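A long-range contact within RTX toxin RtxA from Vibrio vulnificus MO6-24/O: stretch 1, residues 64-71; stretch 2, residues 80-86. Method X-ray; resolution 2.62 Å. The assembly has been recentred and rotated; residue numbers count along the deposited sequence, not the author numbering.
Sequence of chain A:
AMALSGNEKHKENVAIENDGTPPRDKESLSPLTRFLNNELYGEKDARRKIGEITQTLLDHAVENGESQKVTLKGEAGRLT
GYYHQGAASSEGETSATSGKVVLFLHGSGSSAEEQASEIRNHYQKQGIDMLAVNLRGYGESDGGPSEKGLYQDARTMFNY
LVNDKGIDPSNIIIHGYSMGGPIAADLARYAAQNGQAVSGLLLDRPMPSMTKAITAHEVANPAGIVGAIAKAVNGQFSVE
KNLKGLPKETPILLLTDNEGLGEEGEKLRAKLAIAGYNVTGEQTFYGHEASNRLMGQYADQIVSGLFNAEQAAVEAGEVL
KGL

Stretch 1 (64-71) NGESQKVT
Stretch 2 80-86: TGYYHQG

How are the two backbones arranged? Strands 67-71 and 80-84 run antiparallel, their directions 144° apart and their axes approaching to 4.3 Å. Q68 and V70 occupy hydrogen-bonded pairs with Y83 and G81: Q68 N to Y83 O is 3.1 Å, Y83 N to Q68 O 2.9 Å, V70 N to G81 O 2.6 Å and G81 N to V70 O 3.0 Å. Between and beyond them lie the non-hydrogen-bonded pairs S67-H84, K69-Y82 and T71-T80, with CA atoms 4.2, 4.3 and 4.7 Å apart. Most phi/psi values are extended, near -120/140; K69 (-53/146) and G81 (-179/-144) depart most.

What happens where the first strand begins and the second ends? G65, with phi/psi 66/27, closes a helix in a Schellman motif, its positive phi suiting glycine. E66 (-79/-39) then offers its carbonyl to Q85: E66 O accepts from Q85 N at 3.1 Å and from Q85 NE2 at 3.2 Å. The p chi1 of Q85 (59°), with chi2 -136°, brings its amide back to the first stretch, where NE2 also donates to Q68 OE1 at 2.6 Å. Q68 meets it with chi1 59° (p) and chi2 -107°.

Which side chains pair on each face? S67 and H84 share one face; with chi1 m at both (-48° and -39°) and H84 chi2 at -85°, S67 OG lies at the imidazole edge, 3.0 Å from H84 ND1 in a hydrogen bond. On the face of Q68 and Y83, t rotamers at V70 (159°) and Y83 (-171°) accompany an apolar contact, V70 CG2 to Y83 CB at 4.1 Å.

How do K69 and Y82 meet although their side chains diverge? Both chi1 angles are m (-68° and -55°). K69 continues through chi2 -157° and chi3 146° along the tyrosine, bringing K69 CE within 3.3 Å of Y82 OH, which is hydrogen-bonded elsewhere in the structure.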

ATOM      1  N   ASN A  64      25.461  -1.483   6.149  1.00116.88           N
ATOM      2  CA  ASN A  64      26.049  -0.761   5.002  1.00116.36           C
ATOM      3  C   ASN A  64      25.644   0.732   4.924  1.00109.32           C
ATOM      4  O   ASN A  64      26.162   1.465   4.084  1.00103.12           O
ATOM      5  CB  ASN A  64      25.657  -1.435   3.671  1.00129.48           C
ATOM      6  CG  ASN A  64      26.191  -2.860   3.537  1.00128.03           C
ATOM      7  OD1 ASN A  64      26.647  -3.467   4.510  1.00111.21           O
ATOM      8  ND2 ASN A  64      26.107  -3.406   2.320  1.00118.37           N
ATOM      9  N   GLY A  65      24.685   1.162   5.744  1.00106.79           N
ATOM     10  CA  GLY A  65      24.068   2.487   5.587  1.00103.09           C
ATOM     11  C   GLY A  65      23.269   2.609   4.298  1.00100.84           C
ATOM     12  O   GLY A  65      23.129   3.706   3.740  1.00 92.30           O
ATOM     13  N   GLU A  66      22.770   1.469   3.814  1.00110.79           N
ATOM     14  CA  GLU A  66      21.852   1.419   2.671  1.00120.25           C
ATOM     15  C   GLU A  66      20.425   1.792   3.112  1.00122.05           C
ATOM     16  O   GLU A  66      19.702   2.483   2.394  1.00116.84           O
ATOM     17  CB  GLU A  66      21.858   0.017   2.029  1.00115.82           C
ATOM     18  CG  GLU A  66      23.096  -0.301   1.196  1.00115.54           C
ATOM     19  CD  GLU A  66      23.087  -1.724   0.636  1.00126.70           C
ATOM     20  OE1 GLU A  66      23.188  -2.690   1.431  1.00122.56           O
ATOM     21  OE2 GLU A  66      22.993  -1.882  -0.604  1.00123.23           O
ATOM     22  N   SER A  67      20.030   1.331   4.296  1.00117.17           N
ATOM     23  CA  SER A  67      18.694   1.600   4.824  1.00113.07           C
ATOM     24  C   SER A  67      18.748   1.859   6.332  1.00112.34           C
ATOM     25  O   SER A  67      19.629   1.355   7.016  1.00108.94           O
ATOM     26  CB  SER A  67      17.771   0.418   4.522  1.00114.29           C
ATOM     27  OG  SER A  67      17.868   0.025   3.162  1.00115.67           O
ATOM     28  N   GLN A  68      17.825   2.678   6.834  1.00107.90           N
ATOM     29  CA  GLN A  68      17.662   2.874   8.280  1.00104.35           C
ATOM     30  C   GLN A  68      16.249   2.513   8.739  1.00102.18           C
ATOM     31  O   GLN A  68      15.271   2.855   8.076  1.00100.54           O
ATOM     32  CB  GLN A  68      17.991   4.319   8.685  1.00106.10           C
ATOM     33  CG  GLN A  68      17.149   5.398   8.012  1.00105.37           C
ATOM     34  CD  GLN A  68      17.918   6.185   6.966  1.00110.09           C
ATOM     35  OE1 GLN A  68      18.717   5.630   6.210  1.00105.15           O
ATOM     36  NE2 GLN A  68      17.663   7.486   6.905  1.00118.52           N
ATOM     37  N   LYS A  69      16.161   1.817   9.879  1.00101.30           N
ATOM     38  CA  LYS A  69      14.894   1.647  10.614  1.00 90.53           C
ATOM     39  C   LYS A  69      14.237   2.993  10.874  1.00 88.10           C
ATOM     40  O   LYS A  69      14.928   3.989  11.094  1.00100.38           O
ATOM     41  CB  LYS A  69      15.131   0.957  11.956  1.00 76.87           C
ATOM     42  CG  LYS A  69      15.559  -0.492  11.846  1.00 80.62           C
ATOM     43  CD  LYS A  69      15.254  -1.269  13.123  1.00 86.83           C
ATOM     44  CE  LYS A  69      14.887  -2.714  12.815  1.00 91.67           C
ATOM     45  NZ  LYS A  69      14.705  -3.532  14.043  1.00 95.60           N
ATOM     46  N   VAL A  70      12.905   3.010  10.866  1.00 90.25           N
ATOM     47  CA  VAL A  70      12.136   4.245  11.085  1.00 96.20           C
ATOM     48  C   VAL A  70      10.837   3.954  11.862  1.00 89.25           C
ATOM     49  O   VAL A  70      10.068   3.059  11.502  1.00 91.23           O
ATOM     50  CB  VAL A  70      11.848   4.971   9.739  1.00100.80           C
ATOM     51  CG1 VAL A  70      10.670   5.922   9.850  1.00100.56           C
ATOM     52  CG2 VAL A  70      13.086   5.735   9.269  1.00108.73           C
ATOM     53  N   THR A  71      10.628   4.697  12.952  1.00 86.89           N
ATOM     54  CA  THR A  71       9.374   4.644  13.722  1.00 83.90           C
ATOM     55  C   THR A  71       8.688   5.996  13.646  1.00 76.77           C
ATOM     56  O   THR A  71       9.327   7.024  13.848  1.00 79.90           O
ATOM     57  CB  THR A  71       9.612   4.311  15.211  1.00 82.55           C
ATOM     58  OG1 THR A  71      10.147   2.985  15.345  1.00 93.91           O
ATOM     59  CG2 THR A  71       8.310   4.399  15.992  1.00 79.59           C
ATOM     60  N   THR A  80       6.047   1.123  12.191  1.00 73.31           N
ATOM     61  CA  THR A  80       7.438   0.713  12.106  1.00 74.27           C
ATOM     62  C   THR A  80       7.797   0.178  10.728  1.00 74.68           C
ATOM     63  O   THR A  80       7.031  -0.566  10.116  1.00 73.26           O
ATOM     64  CB  THR A  80       7.723  -0.370  13.133  1.00 69.69           C
ATOM     65  OG1 THR A  80       6.874  -1.489  12.876  1.00 67.94           O
ATOM     66  CG2 THR A  80       7.458   0.158  14.521  1.00 72.52           C
ATOM     67  N   GLY A  81       8.961   0.586  10.243  1.00 81.17           N
ATOM     68  CA  GLY A  81       9.631  -0.116   9.152  1.00 85.52           C
ATOM     69  C   GLY A  81      10.956   0.524   8.787  1.00 83.48           C
ATOM     70  O   GLY A  81      11.682   1.012   9.653  1.00 82.58           O
ATOM     71  N   TYR A  82      11.275   0.517   7.497  1.00 84.14           N
ATOM     72  CA  TYR A  82      12.540   1.072   7.023  1.00 77.62           C
ATOM     73  C   TYR A  82      12.339   2.164   5.983  1.00 78.39           C
ATOM     74  O   TYR A  82      11.294   2.261   5.325  1.00 66.56           O
ATOM     75  CB  TYR A  82      13.447  -0.020   6.465  1.00 66.02           C
ATOM     76  CG  TYR A  82      13.710  -1.160   7.424  1.00 68.46           C
ATOM     77  CD1 TYR A  82      12.719  -2.082   7.721  1.00 65.20           C
ATOM     78  CD2 TYR A  82      14.966  -1.340   8.003  1.00 72.96           C
ATOM     79  CE1 TYR A  82      12.955  -3.138   8.583  1.00 70.29           C
ATOM     80  CE2 TYR A  82      15.219  -2.405   8.858  1.00 72.45           C
ATOM     81  CZ  TYR A  82      14.211  -3.301   9.153  1.00 72.60           C
ATOM     82  OH  TYR A  82      14.451  -4.364  10.018  1.00 70.89           O
ATOM     83  N   TYR A  83      13.344   3.024   5.903  1.00 84.57           N
ATOM     84  CA  TYR A  83      13.564   3.879   4.757  1.00 80.66           C
ATOM     85  C   TYR A  83      14.762   3.326   4.015  1.00 82.63           C
ATOM     86  O   TYR A  83      15.866   3.343   4.544  1.00 84.80           O
ATOM     87  CB  TYR A  83      13.862   5.293   5.228  1.00 76.26           C
ATOM     88  CG  TYR A  83      13.890   6.297   4.120  1.00 74.55           C
ATOM     89  CD1 TYR A  83      12.729   6.932   3.714  1.00 76.71           C
ATOM     90  CD2 TYR A  83      15.077   6.619   3.476  1.00 74.24           C
ATOM     91  CE1 TYR A  83      12.740   7.867   2.690  1.00 81.04           C
ATOM     92  CE2 TYR A  83      15.104   7.555   2.455  1.00 78.00           C
ATOM     93  CZ  TYR A  83      13.933   8.179   2.064  1.00 81.36           C
ATOM     94  OH  TYR A  83      13.947   9.107   1.045  1.00 82.39           O
ATOM     95  N   HIS A  84      14.539   2.793   2.816  1.00 94.03           N
ATOM     96  CA  HIS A  84      15.644   2.321   1.965  1.00 91.06           C
ATOM     97  C   HIS A  84      16.020   3.381   0.922  1.00 92.13           C
ATOM     98  O   HIS A  84      15.135   3.955   0.282  1.00 82.14           O
ATOM     99  CB  HIS A  84      15.263   1.043   1.225  1.00 91.02           C
ATOM    100  CG  HIS A  84      14.459   0.070   2.027  1.00 88.06           C
ATOM    101  ND1 HIS A  84      15.037  -0.856   2.870  1.00 87.86           N
ATOM    102  CD2 HIS A  84      13.139  -0.226   1.998  1.00 87.61           C
ATOM    103  CE1 HIS A  84      14.100  -1.642   3.372  1.00 82.55           C
ATOM    104  NE2 HIS A  84      12.939  -1.284   2.855  1.00 92.51           N
ATOM    105  N   GLN A  85      17.323   3.581   0.697  1.00105.32           N
ATOM    106  CA  GLN A  85      17.797   4.634  -0.234  1.00108.09           C
ATOM    107  C   GLN A  85      18.707   4.152  -1.364  1.00103.68           C
ATOM    108  O   GLN A  85      19.285   3.063  -1.307  1.00 96.91           O
ATOM    109  CB  GLN A  85      18.465   5.798   0.520  1.00111.84           C
ATOM    110  CG  GLN A  85      19.666   5.433   1.366  1.00119.21           C
ATOM    111  CD  GLN A  85      19.632   6.115   2.721  1.00127.71           C
ATOM    112  OE1 GLN A  85      19.540   7.342   2.806  1.00122.85           O
ATOM    113  NE2 GLN A  85      19.672   5.320   3.788  1.00125.29           N
ATOM    114  N   GLY A  86      18.820   4.995  -2.388  1.00100.96           N
ATOM    115  CA  GLY A  86      19.627   4.703  -3.573  1.00 98.86           C
ATOM    116  C   GLY A  86      21.115   4.878  -3.337  1.00 90.07           C
ATOM    117  O   GLY A  86      21.924   4.117  -3.865  1.00 94.18           O
TER